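Local coordinates for protein EmGH1 (Erythrobacter marinus, PDB 5Z87) that probably hydrolyses beta-glucosidic bonds, as a member of glycoside hydrolase family 3, at residues H87-V92 against Q113-R118; P201-V206 against K723-F728; S250-V255 against G282-V287; K436-G441 against E478-C483. All coordinates share one frame; numbering follows the deposited sequence.

Following the chain from the N terminus, contact 1 closes first, a short loop of 20 residues that packs the end of helix 101-116 against the chain leading into strand 91-93 of the N-terminal barrel domain. Contact 2 opens next, on helix 201-216, and closes only at strand 724-733, so that its span encloses the other two. Contact 3 lies within that span and ties the approach to helix 254-261 to a beta hairpin; contact 4, also within it, pairs edge strand 476-480 with strand 436-440 in the C-terminal domain. Contacts 2 and 3 are the nearest pair, with centres about 23 Å apart, yet no two contacts touch.

Contact 1 (H87-V92 against Q113-R118); sequences HGIGGV and QEVVSR. With EDO (1,2-ethanediol), chain M.
I89 and V115 meet through one methyl group each, and the first torsions set both in place. In I89, CG1 lies anti to the backbone N (chi1 -163°), which leaves CG2 in the crowded position between N and the carbonyl carbon; in V115, CG1 is itself anti to N (chi1 175°). The two side chains cross at about a right angle, I89 CG2 lying 3.9 Å from V115 CG1. Branched aliphatic residues suit this buried spot because a methyl close to the backbone can fill it without a long flexible chain, and P66, Y84 and A125 also pack on I89. Beside this pair, G88 N lies 4.0 Å from R118 CB. The backbone angles of G88 call for glycine, since a CB would jam against the carbonyl O of H87.

The contact belongs to the beta-alpha-beta unit of strand 91-93, helix 101-116 and strand 126-129 in the barrel-type N-terminal domain, and joins the approach to the first strand with the end of the helix.

H87 is tied across by water: water 1 lies 2.9 Å from H87 ND1 and donates to R118 O. The extended arginine chain carries the guanidinium to E114 of its own segment. Its NH2 forms a salt bridge of 2.8 Å with E114 OE1, approaching the anti side of that oxygen, and also donates to E114 O. S117 OG reaches E114 O from the opposite face of the carbonyl plane, while R118 NE forms a salt bridge with E79.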
loop_
_atom_site.group_PDB
_atom_site.type_symbol
_atom_site.label_atom_id
_atom_site.label_comp_id
_atom_site.label_asym_id
_atom_site.label_seq_id
_atom_site.Cartn_x
_atom_site.Cartn_y
_atom_site.Cartn_z
ATOM N N HIS A 87 -11.136 -6.432 -45.822
ATOM C CA HIS A 87 -11.541 -7.766 -45.395
ATOM C C HIS A 87 -12.453 -7.739 -44.176
ATOM O O HIS A 87 -12.599 -8.756 -43.493
ATOM C CB HIS A 87 -10.312 -8.621 -45.111
ATOM C CG HIS A 87 -9.211 -8.410 -46.096
ATOM N ND1 HIS A 87 -9.317 -8.792 -47.418
ATOM C CD2 HIS A 87 -7.993 -7.830 -45.966
ATOM C CE1 HIS A 87 -8.204 -8.471 -48.055
ATOM N NE2 HIS A 87 -7.388 -7.878 -47.200
ATOM N N GLY A 88 -13.078 -6.605 -43.888
ATOM C CA GLY A 88 -13.915 -6.556 -42.706
ATOM C C GLY A 88 -13.140 -6.100 -41.484
ATOM O O GLY A 88 -12.136 -5.390 -41.611
ATOM N N ILE A 89 -13.588 -6.507 -40.297
ATOM C CA ILE A 89 -13.085 -5.924 -39.061
ATOM C C ILE A 89 -13.450 -6.853 -37.916
ATOM O O ILE A 89 -14.491 -7.514 -37.942
ATOM C CB ILE A 89 -13.645 -4.486 -38.872
ATOM C CG1 ILE A 89 -12.835 -3.700 -37.835
ATOM C CG2 ILE A 89 -15.134 -4.497 -38.525
ATOM C CD1 ILE A 89 -12.977 -2.197 -37.985
ATOM N N GLY A 90 -12.574 -6.924 -36.919
ATOM C CA GLY A 90 -12.886 -7.647 -35.703
ATOM C C GLY A 90 -14.057 -7.056 -34.943
ATOM O O GLY A 90 -15.069 -7.724 -34.719
ATOM N N GLY A 91 -13.928 -5.797 -34.526
ATOM C CA GLY A 91 -15.002 -5.141 -33.811
ATOM C C GLY A 91 -14.907 -3.641 -33.963
ATOM O O GLY A 91 -13.942 -3.104 -34.510
ATOM N N VAL A 92 -15.945 -2.965 -33.483
ATOM C CA VAL A 92 -15.902 -1.527 -33.275
ATOM C C VAL A 92 -16.370 -1.272 -31.855
ATOM O O VAL A 92 -17.096 -2.070 -31.254
ATOM C CB VAL A 92 -16.765 -0.717 -34.274
ATOM C CG1 VAL A 92 -16.172 -0.770 -35.664
ATOM C CG2 VAL A 92 -18.221 -1.182 -34.253
ATOM N N GLN A 113 -23.777 -3.599 -42.712
ATOM C CA GLN A 113 -23.896 -3.918 -44.131
ATOM C C GLN A 113 -22.615 -3.552 -44.869
ATOM O O GLN A 113 -22.166 -4.293 -45.750
ATOM C CB GLN A 113 -25.110 -3.183 -44.720
ATOM C CG GLN A 113 -25.594 -3.635 -46.096
ATOM C CD GLN A 113 -26.875 -2.897 -46.547
ATOM O OE1 GLN A 113 -27.932 -3.010 -45.912
ATOM N NE2 GLN A 113 -26.772 -2.130 -47.635
ATOM N N GLU A 114 -21.998 -2.422 -44.501
ATOM C CA GLU A 114 -20.690 -2.063 -45.052
ATOM C C GLU A 114 -19.624 -3.075 -44.662
ATOM O O GLU A 114 -18.712 -3.369 -45.447
ATOM C CB GLU A 114 -20.270 -0.680 -44.561
ATOM C CG GLU A 114 -21.175 0.432 -44.988
ATOM C CD GLU A 114 -20.939 0.846 -46.432
ATOM O OE1 GLU A 114 -19.982 0.328 -47.063
ATOM O OE2 GLU A 114 -21.717 1.693 -46.929
ATOM N N VAL A 115 -19.697 -3.585 -43.433
ATOM C CA VAL A 115 -18.720 -4.565 -42.983
ATOM C C VAL A 115 -18.934 -5.884 -43.710
ATOM O O VAL A 115 -18.002 -6.468 -44.275
ATOM C CB VAL A 115 -18.816 -4.742 -41.457
ATOM C CG1 VAL A 115 -17.890 -5.846 -40.981
ATOM C CG2 VAL A 115 -18.539 -3.422 -40.746
ATOM N N VAL A 116 -20.174 -6.364 -43.709
ATOM C CA VAL A 116 -20.490 -7.677 -44.264
ATOM C C VAL A 116 -20.216 -7.705 -45.765
ATOM O O VAL A 116 -19.764 -8.719 -46.314
ATOM C CB VAL A 116 -21.953 -8.031 -43.920
ATOM C CG1 VAL A 116 -22.577 -8.960 -44.962
ATOM C CG2 VAL A 116 -22.031 -8.651 -42.514
ATOM N N SER A 117 -20.451 -6.586 -46.447
ATOM C CA SER A 117 -20.206 -6.534 -47.882
ATOM C C SER A 117 -18.727 -6.600 -48.222
ATOM O O SER A 117 -18.381 -6.855 -49.378
ATOM C CB SER A 117 -20.792 -5.257 -48.468
ATOM O OG SER A 117 -19.984 -4.173 -48.052
ATOM N N ARG A 118 -17.850 -6.352 -47.252
ATOM C CA ARG A 118 -16.419 -6.404 -47.502
ATOM C C ARG A 118 -15.820 -7.776 -47.217
ATOM O O ARG A 118 -14.859 -8.166 -47.883
ATOM C CB ARG A 118 -15.704 -5.332 -46.675
ATOM C CG ARG A 118 -15.712 -3.964 -47.347
ATOM C CD ARG A 118 -15.625 -2.820 -46.338
ATOM N NE ARG A 118 -15.283 -1.564 -47.002
ATOM C CZ ARG A 118 -16.165 -0.620 -47.313
ATOM N NH1 ARG A 118 -15.762 0.487 -47.927
ATOM N NH2 ARG A 118 -17.446 -0.779 -47.005
HETATM C C1 EDO M . -18.356 -9.052 -52.139
HETATM O O1 EDO M . -17.459 -9.170 -51.025
HETATM C C2 EDO M . -18.224 -7.683 -52.798
HETATM O O2 EDO M . -18.314 -7.834 -54.221
HETATM O O HOH W 1 -12.079 -9.104 -48.388
#

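Contact 2 (P201-V206 against K723-F728); sequences PHVVTV and KEMRGF
H202 packs against the backbone of M725, R726 and G727, joining a helix of the barrel-type N-terminal domain to the edge strand of the fibronectin type III-like domain. At R726 and G727 this strand forms a classic beta bulge opposite L709. The carbonyl carbon of R726 lies 3.7 Å above the imidazole, over its centre, with G727 N nearer the rim of the same face. V206 CG2, from the same helix as the ring, lies over the opposite face toward its rim, and F728 CD2 lies at the edge. A flat ring suits this place, since it fits between peptide backbone and a valine methyl. In H202, chi1 of 175° sets CG anti to the backbone N. H202 NE2 lies 3.7 Å from G727 CA.

Around this ring V203 CG2 touches M725 SD at 3.7 Å, and V206 CG1 lies 4.0 Å from F728 CZ. F728 gains an edge-to-face partner in F153, and both F728 and V206 rest on P155.

Farther out, R726 NH1 donates to M725 O, its NH2 makes a weak hydrogen bond within a salt bridge to E724 OE2, and its NE bonds to D749 O. Two waters join the segments: water 2 accepts from H202 N and donates to M725 O, while water 3, in the plane of the imidazole, lies 2.9 Å from H202 NE2 and accepts from F728 N at 3.3 Å.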
loop_
_atom_site.group_PDB
_atom_site.type_symbol
_atom_site.label_atom_id
_atom_site.label_comp_id
_atom_site.label_asym_id
_atom_site.label_seq_id
_atom_site.Cartn_x
_atom_site.Cartn_y
_atom_site.Cartn_z
ATOM N N PRO A 201 -14.108 -10.782 -1.782
ATOM C CA PRO A 201 -14.067 -11.726 -2.915
ATOM C C PRO A 201 -15.359 -12.496 -3.107
ATOM O O PRO A 201 -15.788 -12.691 -4.256
ATOM C CB PRO A 201 -12.894 -12.645 -2.556
ATOM C CG PRO A 201 -11.999 -11.782 -1.684
ATOM C CD PRO A 201 -12.988 -10.999 -0.845
ATOM N N HIS A 202 -16.018 -12.915 -2.024
ATOM C CA HIS A 202 -17.254 -13.680 -2.197
ATOM C C HIS A 202 -18.354 -12.830 -2.827
ATOM O O HIS A 202 -19.045 -13.285 -3.746
ATOM C CB HIS A 202 -17.726 -14.256 -0.863
ATOM C CG HIS A 202 -19.043 -14.960 -0.950
ATOM N ND1 HIS A 202 -19.166 -16.257 -1.406
ATOM C CD2 HIS A 202 -20.301 -14.540 -0.664
ATOM C CE1 HIS A 202 -20.438 -16.612 -1.381
ATOM N NE2 HIS A 202 -21.149 -15.590 -0.935
ATOM N N VAL A 203 -18.524 -11.593 -2.351
ATOM C CA VAL A 203 -19.547 -10.708 -2.900
ATOM C C VAL A 203 -19.275 -10.419 -4.372
ATOM O O VAL A 203 -20.182 -10.488 -5.214
ATOM C CB VAL A 203 -19.636 -9.406 -2.076
ATOM C CG1 VAL A 203 -20.301 -8.298 -2.891
ATOM C CG2 VAL A 203 -20.381 -9.649 -0.752
ATOM N N VAL A 204 -18.027 -10.083 -4.708
ATOM C CA VAL A 204 -17.712 -9.759 -6.097
ATOM C C VAL A 204 -17.870 -10.992 -6.982
ATOM O O VAL A 204 -18.302 -10.887 -8.135
ATOM C CB VAL A 204 -16.297 -9.153 -6.194
ATOM C CG1 VAL A 204 -15.901 -8.931 -7.634
ATOM C CG2 VAL A 204 -16.232 -7.844 -5.450
ATOM N N THR A 205 -17.576 -12.175 -6.440
ATOM C CA THR A 205 -17.744 -13.421 -7.182
ATOM C C THR A 205 -19.217 -13.721 -7.422
ATOM O O THR A 205 -19.624 -14.071 -8.538
ATOM C CB THR A 205 -17.070 -14.563 -6.417
ATOM O OG1 THR A 205 -15.654 -14.357 -6.441
ATOM C CG2 THR A 205 -17.402 -15.925 -7.025
ATOM N N VAL A 206 -20.034 -13.572 -6.379
ATOM C CA VAL A 206 -21.466 -13.800 -6.517
ATOM C C VAL A 206 -22.065 -12.792 -7.484
ATOM O O VAL A 206 -22.876 -13.141 -8.350
ATOM C CB VAL A 206 -22.139 -13.738 -5.135
ATOM C CG1 VAL A 206 -23.637 -13.567 -5.287
ATOM C CG2 VAL A 206 -21.796 -14.989 -4.328
ATOM N N LYS A 723 -11.096 -13.445 9.219
ATOM C CA LYS A 723 -12.437 -13.863 8.833
ATOM C C LYS A 723 -12.620 -13.614 7.343
ATOM O O LYS A 723 -12.046 -12.682 6.783
ATOM C CB LYS A 723 -13.520 -13.134 9.636
ATOM C CG LYS A 723 -13.409 -11.639 9.568
ATOM C CD LYS A 723 -14.522 -10.986 10.353
ATOM C CE LYS A 723 -14.303 -11.130 11.841
ATOM N NZ LYS A 723 -14.550 -9.807 12.515
ATOM N N GLU A 724 -13.421 -14.474 6.714
ATOM C CA GLU A 724 -13.636 -14.483 5.265
ATOM C C GLU A 724 -15.096 -14.795 4.997
ATOM O O GLU A 724 -15.562 -15.883 5.360
ATOM C CB GLU A 724 -12.773 -15.541 4.572
ATOM C CG GLU A 724 -11.497 -15.886 5.288
ATOM C CD GLU A 724 -10.600 -16.790 4.471
ATOM O OE1 GLU A 724 -10.034 -17.745 5.050
ATOM O OE2 GLU A 724 -10.461 -16.535 3.253
ATOM N N MET A 725 -15.807 -13.876 4.345
ATOM C CA MET A 725 -17.203 -14.137 4.024
ATOM C C MET A 725 -17.323 -15.325 3.074
ATOM O O MET A 725 -16.591 -15.427 2.081
ATOM C CB MET A 725 -17.856 -12.907 3.405
ATOM C CG MET A 725 -19.228 -13.208 2.822
ATOM S SD MET A 725 -20.146 -11.719 2.358
ATOM C CE MET A 725 -20.923 -11.309 3.922
ATOM N N ARG A 726 -18.235 -16.240 3.406
ATOM C CA ARG A 726 -18.509 -17.406 2.585
ATOM C C ARG A 726 -19.979 -17.553 2.215
ATOM O O ARG A 726 -20.301 -18.449 1.431
ATOM C CB ARG A 726 -18.031 -18.689 3.288
ATOM C CG ARG A 726 -16.508 -18.814 3.381
ATOM C CD ARG A 726 -15.925 -18.873 1.982
ATOM N NE ARG A 726 -14.476 -19.056 1.939
ATOM C CZ ARG A 726 -13.604 -18.060 1.806
ATOM N NH1 ARG A 726 -14.038 -16.809 1.753
ATOM N NH2 ARG A 726 -12.297 -18.306 1.754
ATOM N N GLY A 727 -20.871 -16.713 2.739
ATOM C CA GLY A 727 -22.270 -16.746 2.345
ATOM C C GLY A 727 -23.024 -15.530 2.844
ATOM O O GLY A 727 -22.599 -14.851 3.785
ATOM N N PHE A 728 -24.150 -15.254 2.186
ATOM C CA PHE A 728 -25.091 -14.261 2.694
ATOM C C PHE A 728 -26.483 -14.564 2.159
ATOM O O PHE A 728 -26.648 -15.219 1.128
ATOM C CB PHE A 728 -24.672 -12.828 2.336
ATOM C CG PHE A 728 -24.738 -12.514 0.867
ATOM C CD1 PHE A 728 -25.956 -12.283 0.234
ATOM C CD2 PHE A 728 -23.573 -12.422 0.121
ATOM C CE1 PHE A 728 -26.008 -11.987 -1.124
ATOM C CE2 PHE A 728 -23.618 -12.116 -1.235
ATOM C CZ PHE A 728 -24.842 -11.895 -1.858
HETATM O O HOH W 2 -14.860 -13.502 0.742
HETATM O O HOH W 3 -24.030 -16.168 -0.962
#

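Contact 3 (S250-V255 against G282-V287); sequences SHIGPV and GEIDGV
I284 packs its branch against backbone carbonyls and meets another side chain at its far end. Its CG2, anti to the backbone N, lies 3.8 Å from I252 O and equally near S250 O, while CG1, anti to the carbonyl carbon, carries CD1 to within 4.3 Å of I252 CD1. The isoleucines thus meet by their terminal methyls, and M257 of helix 254-261 packs on both. Branching at CB lets I284 cover the carbonyls, while I252 reaches across with its terminal methyl alone.

The serine turns its hydroxyl elsewhere: S250 OG is hydrogen-bonded to G237 O. S250 N donates to E283 O at 3.1 Å, nearly along the C=O axis. S250 O in turn receives a CA-H...O contact from I284 CA and a hydrogen bond from water 4, which also accepts from D285 N at 2.9 Å and lies over the centre of the H251 ring.

Residues I284 to V287 form a type I' beta turn joining strands 283-284 and 287-288. The backbone angles of G286 call for glycine, and its N donates to E283 OE1, 2.7 Å away and 59° out of the carboxylate plane. At this side of the N-terminal domain, K643 of the second subunit forms a salt bridge with E283, and the backbone N atoms of V255 and E256 of the second subunit donate to the D285 carboxylate. Apolar packing, one direct backbone bond and the water 4 bridge thus join the segments; D285 serves the subunit interface and E283 both turn and interface, where K643 would be expected to favour its charged form.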
loop_
_atom_site.group_PDB
_atom_site.type_symbol
_atom_site.label_atom_id
_atom_site.label_comp_id
_atom_site.label_asym_id
_atom_site.label_seq_id
_atom_site.Cartn_x
_atom_site.Cartn_y
_atom_site.Cartn_z
ATOM N N SER A 250 0.467 -2.728 -9.074
ATOM C CA SER A 250 -0.116 -3.462 -7.965
ATOM C C SER A 250 0.931 -4.422 -7.425
ATOM O O SER A 250 1.753 -4.950 -8.187
ATOM C CB SER A 250 -1.357 -4.237 -8.406
ATOM O OG SER A 250 -2.284 -3.349 -8.999
ATOM N N HIS A 251 0.908 -4.621 -6.113
ATOM C CA HIS A 251 1.813 -5.530 -5.424
ATOM C C HIS A 251 0.960 -6.673 -4.895
ATOM O O HIS A 251 0.333 -6.559 -3.841
ATOM C CB HIS A 251 2.585 -4.822 -4.316
ATOM C CG HIS A 251 3.477 -3.732 -4.819
ATOM N ND1 HIS A 251 4.845 -3.762 -4.661
ATOM C CD2 HIS A 251 3.201 -2.596 -5.507
ATOM C CE1 HIS A 251 5.373 -2.680 -5.212
ATOM N NE2 HIS A 251 4.398 -1.957 -5.732
ATOM N N ILE A 252 0.926 -7.765 -5.649
ATOM C CA ILE A 252 0.050 -8.897 -5.379
ATOM C C ILE A 252 0.896 -10.162 -5.454
ATOM O O ILE A 252 1.488 -10.451 -6.498
ATOM C CB ILE A 252 -1.120 -8.954 -6.379
ATOM C CG1 ILE A 252 -1.820 -7.593 -6.445
ATOM C CG2 ILE A 252 -2.119 -10.037 -5.992
ATOM C CD1 ILE A 252 -2.953 -7.508 -7.468
ATOM N N GLY A 253 0.991 -10.883 -4.339
ATOM C CA GLY A 253 1.640 -12.173 -4.314
ATOM C C GLY A 253 0.780 -13.229 -4.987
ATOM O O GLY A 253 -0.424 -13.027 -5.216
ATOM N N PRO A 254 1.380 -14.377 -5.326
ATOM C CA PRO A 254 0.610 -15.414 -6.044
ATOM C C PRO A 254 -0.514 -16.028 -5.224
ATOM O O PRO A 254 -1.565 -16.343 -5.791
ATOM C CB PRO A 254 1.674 -16.456 -6.421
ATOM C CG PRO A 254 2.848 -16.170 -5.497
ATOM C CD PRO A 254 2.820 -14.689 -5.274
ATOM N N VAL A 255 -0.355 -16.186 -3.911
ATOM C CA VAL A 255 -1.449 -16.748 -3.127
ATOM C C VAL A 255 -2.567 -15.728 -2.965
ATOM O O VAL A 255 -3.753 -16.053 -3.122
ATOM C CB VAL A 255 -0.930 -17.253 -1.770
ATOM C CG1 VAL A 255 -2.070 -17.800 -0.952
ATOM C CG2 VAL A 255 0.132 -18.329 -1.991
ATOM N N GLY A 282 -2.318 -2.113 -15.848
ATOM C CA GLY A 282 -1.195 -2.036 -14.939
ATOM C C GLY A 282 -0.199 -3.169 -15.086
ATOM O O GLY A 282 -0.289 -4.018 -15.974
ATOM N N GLU A 283 0.780 -3.154 -14.187
ATOM C CA GLU A 283 1.845 -4.137 -14.082
ATOM C C GLU A 283 1.855 -4.711 -12.673
ATOM O O GLU A 283 1.432 -4.059 -11.714
ATOM C CB GLU A 283 3.206 -3.497 -14.374
ATOM C CG GLU A 283 3.601 -2.530 -13.244
ATOM C CD GLU A 283 5.092 -2.503 -12.920
ATOM O OE1 GLU A 283 5.471 -3.181 -11.945
ATOM O OE2 GLU A 283 5.861 -1.749 -13.558
ATOM N N ILE A 284 2.365 -5.931 -12.550
ATOM C CA ILE A 284 2.657 -6.545 -11.260
ATOM C C ILE A 284 4.113 -6.987 -11.281
ATOM O O ILE A 284 4.507 -7.793 -12.133
ATOM C CB ILE A 284 1.734 -7.735 -10.958
ATOM C CG1 ILE A 284 0.282 -7.265 -10.930
ATOM C CG2 ILE A 284 2.165 -8.445 -9.669
ATOM C CD1 ILE A 284 -0.695 -8.368 -10.988
ATOM N N ASP A 285 4.914 -6.448 -10.359
ATOM C CA ASP A 285 6.327 -6.803 -10.263
ATOM C C ASP A 285 7.030 -6.618 -11.604
ATOM O O ASP A 285 7.868 -7.424 -12.001
ATOM C CB ASP A 285 6.492 -8.234 -9.749
ATOM C CG ASP A 285 7.813 -8.448 -9.025
ATOM O OD1 ASP A 285 8.336 -7.471 -8.447
ATOM O OD2 ASP A 285 8.335 -9.595 -9.048
ATOM N N GLY A 286 6.655 -5.558 -12.326
ATOM C CA GLY A 286 7.267 -5.217 -13.594
ATOM C C GLY A 286 6.678 -5.879 -14.835
ATOM O O GLY A 286 7.153 -5.599 -15.942
ATOM N N VAL A 287 5.668 -6.733 -14.705
ATOM C CA VAL A 287 5.093 -7.440 -15.848
ATOM C C VAL A 287 3.781 -6.748 -16.220
ATOM O O VAL A 287 2.808 -6.856 -15.463
ATOM C CB VAL A 287 4.840 -8.925 -15.547
ATOM C CG1 VAL A 287 4.198 -9.593 -16.757
ATOM C CG2 VAL A 287 6.123 -9.634 -15.179
HETATM O O HOH W 4 4.570 -4.570 -8.190
#

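Contact 4 (K436-G441 against E478-C483); sequences KMLVVG and EYAQGC
Y479, its CG anti to the backbone N (chi1 158°), lays its ring beside the backbone of V439, with V439 O 3.3 Å from Y479 CD1 in an oblique approach. Over one face of the ring, toward the rim, sits Q481 N. Y479 OH lies 2.9 Å from water 5, which donates to G441 O. A tyrosine suits this edge strand, because its ring can cover backbone while its OH reaches the water; L463 and A445 pack on it too.

The backbones form a parallel pair in register, L438 with E478, V439 with Y479 and V440 with A480. E478 N donates to M437 O, V439 N to E478 O at 2.8 Å, and A480 N to V439 O; beyond them G441 N makes only weak bonds, to A480 O and Q481 O. Strand 436-440, helix 462-473 and strand 476-480 make a beta-alpha-beta unit of the C-terminal domain, with strand 476-480 at the edge of its sheet.

On the face of L438, E478, V440 and A480, L438 CD1 packs on A480 CB at 3.9 Å, and V440 CG2 lies 3.6 Å from G482 CA. A CB on G482 would clash with that methyl, so glycine suits the bend. V439 and Y479 point to the other face, against helix 462-473.

At the start of the pair K436 NZ forms a salt bridge with D524 and another with E478 OE1, doubtful in its 2.5 Å length. Two carboxylates would be expected to keep the lysine protonated, and the pairing with E478 may add to the backbone bonds.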
loop_
_atom_site.group_PDB
_atom_site.type_symbol
_atom_site.label_atom_id
_atom_site.label_comp_id
_atom_site.label_asym_id
_atom_site.label_seq_id
_atom_site.Cartn_x
_atom_site.Cartn_y
_atom_site.Cartn_z
ATOM N N LYS A 436 -42.843 22.109 6.379
ATOM C CA LYS A 436 -41.979 22.757 5.391
ATOM C C LYS A 436 -40.578 22.162 5.471
ATOM O O LYS A 436 -39.858 22.390 6.449
ATOM C CB LYS A 436 -41.938 24.266 5.601
ATOM C CG LYS A 436 -41.351 25.025 4.427
ATOM C CD LYS A 436 -41.278 26.519 4.712
ATOM C CE LYS A 436 -41.000 27.307 3.441
ATOM N NZ LYS A 436 -39.617 27.872 3.408
ATOM N N MET A 437 -40.182 21.433 4.429
ATOM C CA MET A 437 -38.895 20.751 4.374
ATOM C C MET A 437 -37.942 21.489 3.444
ATOM O O MET A 437 -38.295 21.786 2.298
ATOM C CB MET A 437 -39.073 19.309 3.903
ATOM C CG MET A 437 -37.775 18.646 3.474
ATOM S SD MET A 437 -38.030 17.119 2.560
ATOM C CE MET A 437 -38.897 16.071 3.713
ATOM N N LEU A 438 -36.742 21.790 3.943
ATOM C CA LEU A 438 -35.666 22.332 3.120
ATOM C C LEU A 438 -34.831 21.183 2.560
ATOM O O LEU A 438 -34.299 20.374 3.326
ATOM C CB LEU A 438 -34.773 23.264 3.931
ATOM C CG LEU A 438 -33.465 23.671 3.241
ATOM C CD1 LEU A 438 -33.734 24.579 2.044
ATOM C CD2 LEU A 438 -32.505 24.330 4.211
ATOM N N VAL A 439 -34.730 21.108 1.235
ATOM C CA VAL A 439 -33.846 20.167 0.552
ATOM C C VAL A 439 -32.657 20.965 0.040
ATOM O O VAL A 439 -32.821 21.854 -0.802
ATOM C CB VAL A 439 -34.572 19.441 -0.593
ATOM C CG1 VAL A 439 -33.640 18.460 -1.294
ATOM C CG2 VAL A 439 -35.791 18.706 -0.057
ATOM N N VAL A 440 -31.461 20.663 0.553
ATOM C CA VAL A 440 -30.293 21.520 0.379
ATOM C C VAL A 440 -29.043 20.676 0.158
ATOM O O VAL A 440 -28.893 19.593 0.735
ATOM C CB VAL A 440 -30.120 22.445 1.604
ATOM C CG1 VAL A 440 -30.257 21.629 2.871
ATOM C CG2 VAL A 440 -28.771 23.148 1.583
ATOM N N GLY A 441 -28.130 21.195 -0.672
ATOM C CA GLY A 441 -26.838 20.579 -0.880
ATOM C C GLY A 441 -26.441 20.456 -2.341
ATOM O O GLY A 441 -27.272 20.539 -3.254
ATOM N N GLU A 478 -38.877 23.568 0.129
ATOM C CA GLU A 478 -38.027 24.586 -0.463
ATOM C C GLU A 478 -36.650 23.998 -0.740
ATOM O O GLU A 478 -36.256 22.987 -0.154
ATOM C CB GLU A 478 -37.899 25.826 0.426
ATOM C CG GLU A 478 -37.498 27.069 -0.365
ATOM C CD GLU A 478 -37.865 28.361 0.334
ATOM O OE1 GLU A 478 -38.870 28.372 1.083
ATOM O OE2 GLU A 478 -37.149 29.366 0.129
ATOM N N TYR A 479 -35.929 24.638 -1.654
ATOM C CA TYR A 479 -34.640 24.152 -2.104
ATOM C C TYR A 479 -33.622 25.266 -1.975
ATOM O O TYR A 479 -33.912 26.420 -2.293
ATOM C CB TYR A 479 -34.686 23.669 -3.565
ATOM C CG TYR A 479 -33.326 23.649 -4.238
ATOM C CD1 TYR A 479 -32.383 22.677 -3.924
ATOM C CD2 TYR A 479 -32.981 24.607 -5.179
ATOM C CE1 TYR A 479 -31.137 22.663 -4.533
ATOM C CE2 TYR A 479 -31.743 24.603 -5.792
ATOM C CZ TYR A 479 -30.822 23.623 -5.471
ATOM O OH TYR A 479 -29.584 23.614 -6.089
ATOM N N ALA A 480 -32.439 24.909 -1.500
ATOM C CA ALA A 480 -31.286 25.789 -1.495
ATOM C C ALA A 480 -30.076 25.022 -2.013
ATOM O O ALA A 480 -29.930 23.824 -1.752
ATOM C CB ALA A 480 -31.011 26.342 -0.083
ATOM N N GLN A 481 -29.222 25.712 -2.766
ATOM C CA GLN A 481 -27.981 25.102 -3.238
ATOM C C GLN A 481 -27.127 24.602 -2.067
ATOM O O GLN A 481 -26.627 23.469 -2.081
ATOM C CB GLN A 481 -27.213 26.113 -4.094
ATOM C CG GLN A 481 -25.875 25.627 -4.626
ATOM C CD GLN A 481 -26.012 24.516 -5.652
ATOM O OE1 GLN A 481 -27.063 24.350 -6.282
ATOM N NE2 GLN A 481 -24.947 23.743 -5.821
ATOM N N GLY A 482 -26.972 25.428 -1.029
ATOM C CA GLY A 482 -26.153 25.063 0.112
ATOM C C GLY A 482 -24.689 25.355 -0.146
ATOM O O GLY A 482 -24.129 26.294 0.425
ATOM N N CYS A 483 -24.066 24.549 -1.008
ATOM C CA CYS A 483 -22.726 24.809 -1.522
ATOM C C CYS A 483 -22.545 24.011 -2.806
ATOM O O CYS A 483 -23.327 23.106 -3.115
ATOM C CB CYS A 483 -21.636 24.447 -0.506
ATOM S SG CYS A 483 -21.481 22.650 -0.205
HETATM O O HOH W 5 -28.414 20.970 -5.739
#